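Local coordinates for Serine/threonine-protein phosphatase 2A regulatory subunit B'' subunit alpha (Homo sapiens, PDB 4I5J) that serves as a calcium-binding B'' regulatory subunit of protein phosphatase 2A, which might modulate the substrate selectivity, catalytic activity and cellular location of the enzyme, at residues Val177-Ser182 with Glu193-Cys198; Tyr116-Lys121 with Met171-Phe176; Ile133-Leu138 with Arg153-Ala158. All blocks are in the same frame, centred on the assembly; numbering follows the deposited sequence.

Contact 1. Residues Val177-Ser182 with Glu193-Cys198; sequences VWFLIS and EYWFRC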
loop_
_atom_site.group_PDB
_atom_site.type_symbol
_atom_site.label_atom_id
_atom_site.label_comp_id
_atom_site.label_asym_id
_atom_site.label_seq_id
_atom_site.Cartn_x
_atom_site.Cartn_y
_atom_site.Cartn_z
ATOM N N VAL A 177 1.756 -2.002 6.976
ATOM C CA VAL A 177 1.779 -0.605 6.530
ATOM C C VAL A 177 1.307 -0.454 5.083
ATOM O O VAL A 177 0.465 0.400 4.786
ATOM C CB VAL A 177 3.167 0.054 6.734
ATOM C CG1 VAL A 177 3.117 1.518 6.314
ATOM C CG2 VAL A 177 3.577 -0.018 8.231
ATOM N N TRP A 178 1.820 -1.300 4.188
ATOM C CA TRP A 178 1.445 -1.255 2.768
ATOM C C TRP A 178 0.001 -1.630 2.577
ATOM O O TRP A 178 -0.719 -0.983 1.815
ATOM C CB TRP A 178 2.305 -2.239 1.969
ATOM C CG TRP A 178 3.710 -1.768 1.783
ATOM C CD1 TRP A 178 4.661 -1.637 2.755
ATOM C CD2 TRP A 178 4.333 -1.368 0.558
ATOM N NE1 TRP A 178 5.831 -1.176 2.215
ATOM C CE2 TRP A 178 5.661 -0.996 0.868
ATOM C CE3 TRP A 178 3.902 -1.273 -0.767
ATOM C CZ2 TRP A 178 6.564 -0.565 -0.092
ATOM C CZ3 TRP A 178 4.808 -0.822 -1.733
ATOM C CH2 TRP A 178 6.124 -0.478 -1.383
ATOM N N PHE A 179 -0.423 -2.702 3.244
ATOM C CA PHE A 179 -1.827 -3.064 3.240
ATOM C C PHE A 179 -2.699 -1.906 3.719
ATOM O O PHE A 179 -3.611 -1.481 3.008
ATOM C CB PHE A 179 -2.111 -4.285 4.127
ATOM C CG PHE A 179 -3.573 -4.493 4.373
ATOM C CD1 PHE A 179 -4.367 -5.091 3.404
ATOM C CD2 PHE A 179 -4.170 -4.051 5.552
ATOM C CE1 PHE A 179 -5.728 -5.260 3.606
ATOM C CE2 PHE A 179 -5.536 -4.218 5.769
ATOM C CZ PHE A 179 -6.317 -4.821 4.798
ATOM N N LEU A 180 -2.434 -1.400 4.924
ATOM C CA LEU A 180 -3.301 -0.364 5.493
ATOM C C LEU A 180 -3.434 0.847 4.564
ATOM O O LEU A 180 -4.554 1.295 4.298
ATOM C CB LEU A 180 -2.820 0.070 6.884
ATOM C CG LEU A 180 -3.713 1.033 7.676
ATOM C CD1 LEU A 180 -3.312 1.069 9.152
ATOM C CD2 LEU A 180 -3.608 2.450 7.170
ATOM N N ILE A 181 -2.302 1.381 4.094
ATOM C CA ILE A 181 -2.326 2.556 3.224
ATOM C C ILE A 181 -3.127 2.281 1.951
ATOM O O ILE A 181 -3.891 3.132 1.475
ATOM C CB ILE A 181 -0.902 3.032 2.887
ATOM C CG1 ILE A 181 -0.187 3.452 4.177
ATOM C CG2 ILE A 181 -0.941 4.201 1.897
ATOM C CD1 ILE A 181 1.272 3.820 3.985
ATOM N N SER A 182 -2.984 1.067 1.422
ATOM C CA SER A 182 -3.621 0.715 0.162
ATOM C C SER A 182 -5.108 0.470 0.339
ATOM O O SER A 182 -5.899 0.704 -0.578
ATOM C CB SER A 182 -2.939 -0.519 -0.425
ATOM O OG SER A 182 -1.588 -0.195 -0.734
ATOM N N GLU A 193 -1.695 -0.448 -7.969
ATOM C CA GLU A 193 -0.866 -1.569 -8.398
ATOM C C GLU A 193 -0.983 -2.718 -7.408
ATOM O O GLU A 193 -1.057 -3.894 -7.795
ATOM C CB GLU A 193 0.597 -1.158 -8.534
ATOM C CG GLU A 193 1.471 -2.351 -8.818
ATOM C CD GLU A 193 2.782 -1.968 -9.444
ATOM O OE1 GLU A 193 3.000 -0.748 -9.630
ATOM O OE2 GLU A 193 3.588 -2.884 -9.734
ATOM N N TYR A 194 -1.035 -2.360 -6.126
ATOM C CA TYR A 194 -1.139 -3.326 -5.036
ATOM C C TYR A 194 -2.383 -4.204 -5.236
ATOM O O TYR A 194 -2.294 -5.434 -5.186
ATOM C CB TYR A 194 -1.193 -2.570 -3.701
ATOM C CG TYR A 194 -1.217 -3.404 -2.437
ATOM C CD1 TYR A 194 -0.066 -3.584 -1.686
ATOM C CD2 TYR A 194 -2.398 -3.971 -1.973
ATOM C CE1 TYR A 194 -0.080 -4.315 -0.511
ATOM C CE2 TYR A 194 -2.427 -4.708 -0.789
ATOM C CZ TYR A 194 -1.256 -4.879 -0.071
ATOM O OH TYR A 194 -1.249 -5.614 1.099
ATOM N N TRP A 195 -3.539 -3.585 -5.471
ATOM C CA TRP A 195 -4.764 -4.365 -5.674
ATOM C C TRP A 195 -4.766 -5.071 -7.017
ATOM O O TRP A 195 -5.348 -6.147 -7.155
ATOM C CB TRP A 195 -6.018 -3.516 -5.495
ATOM C CG TRP A 195 -6.063 -2.968 -4.129
ATOM C CD1 TRP A 195 -5.952 -1.658 -3.767
ATOM C CD2 TRP A 195 -6.144 -3.719 -2.912
ATOM N NE1 TRP A 195 -5.975 -1.548 -2.398
ATOM C CE2 TRP A 195 -6.096 -2.797 -1.850
ATOM C CE3 TRP A 195 -6.259 -5.081 -2.620
ATOM C CZ2 TRP A 195 -6.178 -3.191 -0.508
ATOM C CZ3 TRP A 195 -6.332 -5.479 -1.293
ATOM C CH2 TRP A 195 -6.294 -4.536 -0.252
ATOM N N PHE A 196 -4.089 -4.486 -8.000
ATOM C CA PHE A 196 -3.974 -5.144 -9.298
ATOM C C PHE A 196 -3.191 -6.444 -9.155
ATOM O O PHE A 196 -3.596 -7.464 -9.688
ATOM C CB PHE A 196 -3.304 -4.246 -10.327
ATOM C CG PHE A 196 -3.259 -4.851 -11.699
ATOM C CD1 PHE A 196 -4.257 -4.568 -12.625
ATOM C CD2 PHE A 196 -2.233 -5.718 -12.060
ATOM C CE1 PHE A 196 -4.235 -5.130 -13.890
ATOM C CE2 PHE A 196 -2.210 -6.302 -13.325
ATOM C CZ PHE A 196 -3.204 -6.007 -14.242
ATOM N N ARG A 197 -2.066 -6.414 -8.437
ATOM C CA ARG A 197 -1.276 -7.629 -8.244
ATOM C C ARG A 197 -2.072 -8.691 -7.482
ATOM O O ARG A 197 -1.869 -9.899 -7.670
ATOM C CB ARG A 197 -0.024 -7.298 -7.430
ATOM C CG ARG A 197 1.103 -6.726 -8.231
ATOM C CD ARG A 197 2.070 -5.953 -7.342
ATOM N NE ARG A 197 3.223 -5.553 -8.131
ATOM C CZ ARG A 197 4.434 -6.071 -7.981
ATOM N NH1 ARG A 197 4.656 -6.991 -7.042
ATOM N NH2 ARG A 197 5.424 -5.644 -8.753
ATOM N N CYS A 198 -2.948 -8.248 -6.576
ATOM C CA CYS A 198 -3.771 -9.223 -5.852
ATOM C C CYS A 198 -4.822 -9.841 -6.773
ATOM O O CYS A 198 -5.083 -11.038 -6.698
ATOM C CB CYS A 198 -4.464 -8.591 -4.650
ATOM S SG CYS A 198 -3.339 -8.139 -3.347
#

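Contact 2. Residues Tyr116-Lys121 with Met171-Phe176; sequences YVIYCK and MSYADF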
loop_
_atom_site.group_PDB
_atom_site.type_symbol
_atom_site.label_atom_id
_atom_site.label_comp_id
_atom_site.label_asym_id
_atom_site.label_seq_id
_atom_site.Cartn_x
_atom_site.Cartn_y
_atom_site.Cartn_z
ATOM N N TYR A 116 1.075 6.689 14.440
ATOM C CA TYR A 116 0.458 6.096 15.621
ATOM C C TYR A 116 -0.895 5.482 15.271
ATOM O O TYR A 116 -1.267 4.439 15.806
ATOM C CB TYR A 116 0.352 7.113 16.764
ATOM C CG TYR A 116 -0.081 6.505 18.081
ATOM C CD1 TYR A 116 0.652 5.481 18.681
ATOM C CD2 TYR A 116 -1.211 6.973 18.739
ATOM C CE1 TYR A 116 0.244 4.931 19.933
ATOM C CE2 TYR A 116 -1.623 6.435 19.956
ATOM C CZ TYR A 116 -0.894 5.416 20.547
ATOM O OH TYR A 116 -1.322 4.903 21.749
ATOM N N VAL A 117 -1.621 6.115 14.353
ATOM C CA VAL A 117 -2.860 5.532 13.840
ATOM C C VAL A 117 -2.573 4.142 13.285
ATOM O O VAL A 117 -3.259 3.164 13.639
ATOM C CB VAL A 117 -3.510 6.431 12.753
ATOM C CG1 VAL A 117 -4.615 5.680 12.009
ATOM C CG2 VAL A 117 -4.055 7.704 13.382
ATOM N N ILE A 118 -1.544 4.048 12.443
ATOM C CA ILE A 118 -1.144 2.760 11.853
ATOM C C ILE A 118 -0.735 1.750 12.936
ATOM O O ILE A 118 -1.135 0.591 12.891
ATOM C CB ILE A 118 0.015 2.941 10.851
ATOM C CG1 ILE A 118 -0.408 3.858 9.713
ATOM C CG2 ILE A 118 0.454 1.601 10.253
ATOM C CD1 ILE A 118 0.714 4.153 8.738
ATOM N N TYR A 119 0.040 2.193 13.925
ATOM C CA TYR A 119 0.476 1.299 15.000
ATOM C C TYR A 119 -0.697 0.733 15.795
ATOM O O TYR A 119 -0.734 -0.460 16.109
ATOM C CB TYR A 119 1.463 1.997 15.960
ATOM C CG TYR A 119 1.987 1.061 17.037
ATOM C CD1 TYR A 119 3.200 0.401 16.871
ATOM C CD2 TYR A 119 1.255 0.802 18.206
ATOM C CE1 TYR A 119 3.686 -0.468 17.838
ATOM C CE2 TYR A 119 1.736 -0.080 19.171
ATOM C CZ TYR A 119 2.955 -0.706 18.974
ATOM O OH TYR A 119 3.442 -1.589 19.904
ATOM N N CYS A 120 -1.639 1.586 16.171
ATOM C CA CYS A 120 -2.783 1.105 16.943
ATOM C C CYS A 120 -3.634 0.120 16.174
ATOM O O CYS A 120 -4.171 -0.835 16.753
ATOM C CB CYS A 120 -3.642 2.267 17.433
ATOM S SG CYS A 120 -2.722 3.310 18.600
ATOM N N LYS A 121 -3.776 0.361 14.872
ATOM C CA LYS A 121 -4.545 -0.542 14.051
ATOM C C LYS A 121 -3.848 -1.887 13.977
ATOM O O LYS A 121 -4.504 -2.922 14.072
ATOM C CB LYS A 121 -4.804 0.043 12.667
ATOM C CG LYS A 121 -5.946 1.063 12.670
ATOM C CD LYS A 121 -6.129 1.692 11.295
ATOM C CE LYS A 121 -7.234 2.739 11.302
ATOM N NZ LYS A 121 -7.226 3.556 10.045
ATOM N N MET A 171 1.626 -11.837 8.143
ATOM C CA MET A 171 1.923 -10.496 7.659
ATOM C C MET A 171 2.716 -9.725 8.732
ATOM O O MET A 171 2.272 -9.586 9.885
ATOM C CB MET A 171 0.615 -9.750 7.340
ATOM C CG MET A 171 0.820 -8.275 6.982
ATOM S SD MET A 171 -0.728 -7.410 6.650
ATOM C CE MET A 171 -1.014 -7.911 4.958
ATOM N N SER A 172 3.875 -9.201 8.345
ATOM C CA SER A 172 4.722 -8.462 9.275
ATOM C C SER A 172 4.164 -7.069 9.476
ATOM O O SER A 172 3.251 -6.641 8.753
ATOM C CB SER A 172 6.147 -8.352 8.735
ATOM O OG SER A 172 6.156 -7.572 7.544
ATOM N N TYR A 173 4.732 -6.350 10.439
ATOM C CA TYR A 173 4.367 -4.955 10.656
ATOM C C TYR A 173 4.576 -4.105 9.386
ATOM O O TYR A 173 3.715 -3.293 9.003
ATOM C CB TYR A 173 5.162 -4.342 11.843
ATOM C CG TYR A 173 4.773 -2.898 12.028
ATOM C CD1 TYR A 173 3.578 -2.556 12.649
ATOM C CD2 TYR A 173 5.557 -1.876 11.513
ATOM C CE1 TYR A 173 3.201 -1.219 12.800
ATOM C CE2 TYR A 173 5.187 -0.546 11.654
ATOM C CZ TYR A 173 4.015 -0.227 12.289
ATOM O OH TYR A 173 3.651 1.096 12.376
ATOM N N ALA A 174 5.726 -4.287 8.739
ATOM C CA ALA A 174 6.082 -3.470 7.582
ATOM C C ALA A 174 5.077 -3.696 6.475
ATOM O O ALA A 174 4.556 -2.749 5.875
ATOM C CB ALA A 174 7.500 -3.807 7.105
ATOM N N ASP A 175 4.784 -4.961 6.203
ATOM C CA ASP A 175 3.802 -5.278 5.184
ATOM C C ASP A 175 2.388 -4.817 5.527
ATOM O O ASP A 175 1.579 -4.549 4.637
ATOM C CB ASP A 175 3.840 -6.762 4.874
ATOM C CG ASP A 175 4.983 -7.105 3.944
ATOM O OD1 ASP A 175 5.252 -6.312 2.993
ATOM O OD2 ASP A 175 5.607 -8.148 4.164
ATOM N N PHE A 176 2.085 -4.735 6.816
ATOM C CA PHE A 176 0.792 -4.226 7.230
ATOM C C PHE A 176 0.663 -2.755 6.838
ATOM O O PHE A 176 -0.410 -2.314 6.421
ATOM C CB PHE A 176 0.584 -4.388 8.737
ATOM C CG PHE A 176 -0.691 -3.779 9.212
ATOM C CD1 PHE A 176 -1.906 -4.342 8.854
ATOM C CD2 PHE A 176 -0.682 -2.623 9.948
ATOM C CE1 PHE A 176 -3.094 -3.778 9.266
ATOM C CE2 PHE A 176 -1.869 -2.050 10.385
ATOM C CZ PHE A 176 -3.080 -2.625 10.028
#

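Contact 3. Residues Ile133-Leu138 with Arg153-Ala158; sequences ISQADL and RIFSGA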
loop_
_atom_site.group_PDB
_atom_site.type_symbol
_atom_site.label_atom_id
_atom_site.label_comp_id
_atom_site.label_asym_id
_atom_site.label_seq_id
_atom_site.Cartn_x
_atom_site.Cartn_y
_atom_site.Cartn_z
ATOM N N ILE A 133 0.338 -10.546 11.694
ATOM C CA ILE A 133 -1.100 -10.599 11.522
ATOM C C ILE A 133 -1.410 -11.832 10.711
ATOM O O ILE A 133 -0.797 -12.069 9.662
ATOM C CB ILE A 133 -1.617 -9.329 10.842
ATOM C CG1 ILE A 133 -1.502 -8.153 11.818
ATOM C CG2 ILE A 133 -3.059 -9.492 10.442
ATOM C CD1 ILE A 133 -1.911 -6.863 11.204
ATOM N N SER A 134 -2.323 -12.652 11.219
ATOM C CA SER A 134 -2.736 -13.836 10.483
ATOM C C SER A 134 -3.760 -13.451 9.421
ATOM O O SER A 134 -4.351 -12.364 9.455
ATOM C CB SER A 134 -3.331 -14.872 11.439
ATOM O OG SER A 134 -4.523 -14.355 11.979
ATOM N N GLN A 135 -3.949 -14.344 8.467
ATOM C CA GLN A 135 -4.948 -14.177 7.427
ATOM C C GLN A 135 -6.348 -14.012 8.024
ATOM O O GLN A 135 -7.114 -13.144 7.603
ATOM C CB GLN A 135 -4.878 -15.374 6.478
ATOM C CG GLN A 135 -5.720 -15.234 5.276
ATOM C CD GLN A 135 -5.513 -16.369 4.296
ATOM O OE1 GLN A 135 -4.444 -16.998 4.270
ATOM N NE2 GLN A 135 -6.534 -16.634 3.479
ATOM N N ALA A 136 -6.662 -14.828 9.029
ATOM C CA ALA A 136 -7.954 -14.788 9.716
ATOM C C ALA A 136 -8.197 -13.449 10.388
ATOM O O ALA A 136 -9.268 -12.871 10.269
ATOM C CB ALA A 136 -8.037 -15.908 10.773
ATOM N N ASP A 137 -7.208 -12.972 11.127
ATOM C CA ASP A 137 -7.337 -11.665 11.746
ATOM C C ASP A 137 -7.492 -10.529 10.739
ATOM O O ASP A 137 -8.355 -9.665 10.916
ATOM C CB ASP A 137 -6.202 -11.414 12.731
ATOM C CG ASP A 137 -6.282 -12.346 13.944
ATOM O OD1 ASP A 137 -7.417 -12.732 14.331
ATOM O OD2 ASP A 137 -5.222 -12.719 14.483
ATOM N N LEU A 138 -6.701 -10.546 9.666
ATOM C CA LEU A 138 -6.822 -9.492 8.670
ATOM C C LEU A 138 -8.208 -9.518 8.023
ATOM O O LEU A 138 -8.751 -8.478 7.673
ATOM C CB LEU A 138 -5.736 -9.600 7.610
ATOM C CG LEU A 138 -5.515 -8.325 6.797
ATOM C CD1 LEU A 138 -5.038 -7.226 7.718
ATOM C CD2 LEU A 138 -4.542 -8.549 5.614
ATOM N N ARG A 153 -5.173 -13.656 -1.459
ATOM C CA ARG A 153 -4.215 -13.136 -2.439
ATOM C C ARG A 153 -3.130 -12.276 -1.783
ATOM O O ARG A 153 -1.954 -12.351 -2.140
ATOM C CB ARG A 153 -4.944 -12.370 -3.544
ATOM C CG ARG A 153 -5.792 -13.267 -4.476
ATOM C CD ARG A 153 -4.900 -14.167 -5.309
ATOM N NE ARG A 153 -3.998 -13.350 -6.117
ATOM C CZ ARG A 153 -2.772 -13.714 -6.473
ATOM N NH1 ARG A 153 -2.300 -14.899 -6.109
ATOM N NH2 ARG A 153 -2.028 -12.898 -7.204
ATOM N N ILE A 154 -3.521 -11.448 -0.830
ATOM C CA ILE A 154 -2.538 -10.671 -0.083
ATOM C C ILE A 154 -1.505 -11.591 0.564
ATOM O O ILE A 154 -0.314 -11.298 0.565
ATOM C CB ILE A 154 -3.220 -9.828 0.978
ATOM C CG1 ILE A 154 -3.929 -8.633 0.327
ATOM C CG2 ILE A 154 -2.213 -9.374 2.028
ATOM C CD1 ILE A 154 -5.117 -8.131 1.181
ATOM N N PHE A 155 -1.966 -12.728 1.075
ATOM C CA PHE A 155 -1.089 -13.660 1.775
ATOM C C PHE A 155 -0.414 -14.665 0.839
ATOM O O PHE A 155 0.262 -15.587 1.300
ATOM C CB PHE A 155 -1.875 -14.388 2.866
ATOM C CG PHE A 155 -1.976 -13.609 4.139
ATOM C CD1 PHE A 155 -1.195 -13.942 5.226
ATOM C CD2 PHE A 155 -2.831 -12.525 4.241
ATOM C CE1 PHE A 155 -1.268 -13.224 6.403
ATOM C CE2 PHE A 155 -2.902 -11.795 5.416
ATOM C CZ PHE A 155 -2.127 -12.151 6.501
ATOM N N SER A 156 -0.582 -14.459 -0.467
ATOM C CA SER A 156 -0.058 -15.356 -1.513
ATOM C C SER A 156 1.370 -15.052 -1.922
ATOM O O SER A 156 2.021 -15.864 -2.574
ATOM C CB SER A 156 -0.899 -15.221 -2.781
ATOM O OG SER A 156 -0.697 -13.932 -3.369
ATOM N N GLY A 157 1.832 -13.856 -1.606
ATOM C CA GLY A 157 3.136 -13.411 -2.071
ATOM C C GLY A 157 3.009 -12.425 -3.220
ATOM O O GLY A 157 4.007 -11.882 -3.696
ATOM N N ALA A 158 1.777 -12.175 -3.658
ATOM C CA ALA A 158 1.519 -11.229 -4.760
ATOM C C ALA A 158 2.026 -9.816 -4.511
ATOM O O ALA A 158 2.384 -9.109 -5.452
ATOM C CB ALA A 158 0.051 -11.182 -5.061
#

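Contact 1. Residues Val177-Ser182 with Glu193-Cys198
Trp195 makes the one hydrogen bond across this pair of steeply crossed helices (106° between their directions): its indole NE1 donates to Ser182 O over 2.9 Å, nearly straight (168°). The acceptor lies in the indole plane, whereas the N-H arrives from above the carbonyl plane. That same oxygen also accepts a hydrogen bond from Ser191 OG.

The second kind of contact is over a ring face. With CG of Tyr194 anti to the backbone N (chi1 -176°), its ring spreads beneath Ser182, whose CB makes a CH-pi contact 4.1 Å from the ring centroid. A side chain this small suits the 7.0 Å between the CA atoms of Ser182 and Tyr194. Ser182 OG, over the same face, donates to Trp178 O at 2.8 Å and also bonds to Tyr70 OH.

In apolar packing, Trp178 CB touches Tyr194 CE1 and Phe179 CE1 meets Trp195 CH2, each at 4.0 Å. Tyr194 OH is an oxygen lying in the plane of the Phe179 ring at its edge, 3.4 Å from Phe179 CB. A directional indole bond set among packed rings is consistent with a well-defined seat for helix 189-199, which leads into the calcium-binding loop starting at Asp200.

Contact 2. Residues Tyr116-Lys121 with Met171-Phe176
The CA of Ile118 lies nearest that of Phe176, and the CA of Tyr119 nearest that of Tyr173, 8.6 Å apart in both pairs, so that helix 112-125 lies beside the first turn of helix 173-184 at a spacing that large side chains must fill. Both helices belong to an EF-hand domain pair, and this largely buried contact joins them without any hydrogen bond between the segments.

Phe176 carries much of the contact. Its CG is anti to the backbone N (chi1 176°), which sends the ring out to helix 112-125. There it meets main chain as much as side chain: Phe176 CE2 lies 3.7 Å from Ile118 O, which sits at the ring edge, and Phe176 CZ lies 4.1 Å from Lys121 CB. An alanine here would probably open a gap beside Ile118 and Lys121 and leave their helix less firmly packed against helix 173-184. Lys121 suits the margin of the contact because its CB packs against the ring's tip, while its extended chain carries NZ to a salt bridge with Glu184.

Tyr173, in the turn that Ser172 N-caps, comes in tip first, its OH 3.9 Å from Ile118 CG2, and the two side chains cross at about a right angle. Tyrosine fits because the hydroxyl, having passed the isoleucine branch, hydrogen-bonds Thr63 on helix 54-72. The ring also rests near Tyr119, CE1 of Tyr173 lying 4.4 Å from Tyr119 CD1.

Contact 3. Residues Ile133-Leu138 with Arg153-Ala158
Phe155, the first residue to leave helical geometry after helix 148-154, sets the tip of its ring against main-chain atoms: Phe155 CZ lies 3.4 Å from Ile133 O and 3.5 Å from Gln135 N. The carbonyl oxygen sits in the ring plane at the edge, where the slightly positive C-H rim of a phenylalanine can face it. Over one face of the same ring stands Gln135, its CB making a CH-pi contact 4.0 Å from the ring centroid and only 3° off the normal. The glutamine chain and the phenylalanine run past each other in opposite directions. Because CG of Gln135 is anti to the backbone N (chi1 -172°) and the chain stays extended, Gln135 OE1 reaches back to within 3.9 Å of Phe155 CB. Glutamine suits this partly exposed place, since its methylenes can lie on the ring with the polar amide beyond them.

Residues 133-134 pair antiparallel with 170-171, consistent with the short two-stranded bridge between the loops of paired EF-hands, and Phe155 also packs on Met171 of the partner strand. Leu138 supplies the apolar side-chain contact: its CD2 touches Phe155 CE2 at the ring edge at 3.6 Å and Ile154 CG2 at 4.4 Å, and the fork leaves CD1 to pack on Phe179 of helix 173-184. Ser134 caps helix 135-138, its OG accepting from Asp137 N.

In the fold
All three contacts are buried and fall within the EF-hand domain pair, but the centre of contact 1 lies about 4 Å from the centre of the chain, against about 11 Å and about 14 Å for the centres of contacts 2 and 3. Contacts 1 and 2 share helix 173-184, which meets helix 112-125 early in its course and helix 189-199 later. Contact 3 is nested between the segments of contact 2 and reaches them through Ile133, bonded by its backbone to Met171. Arg153 links contact 3 to contact 1, donating to the carbonyls of Arg197 and Cys198. Contact 1 alone has a hydrogen bond across its segments; the others rely on packing, with partly exposed Gln135 edging contact 3.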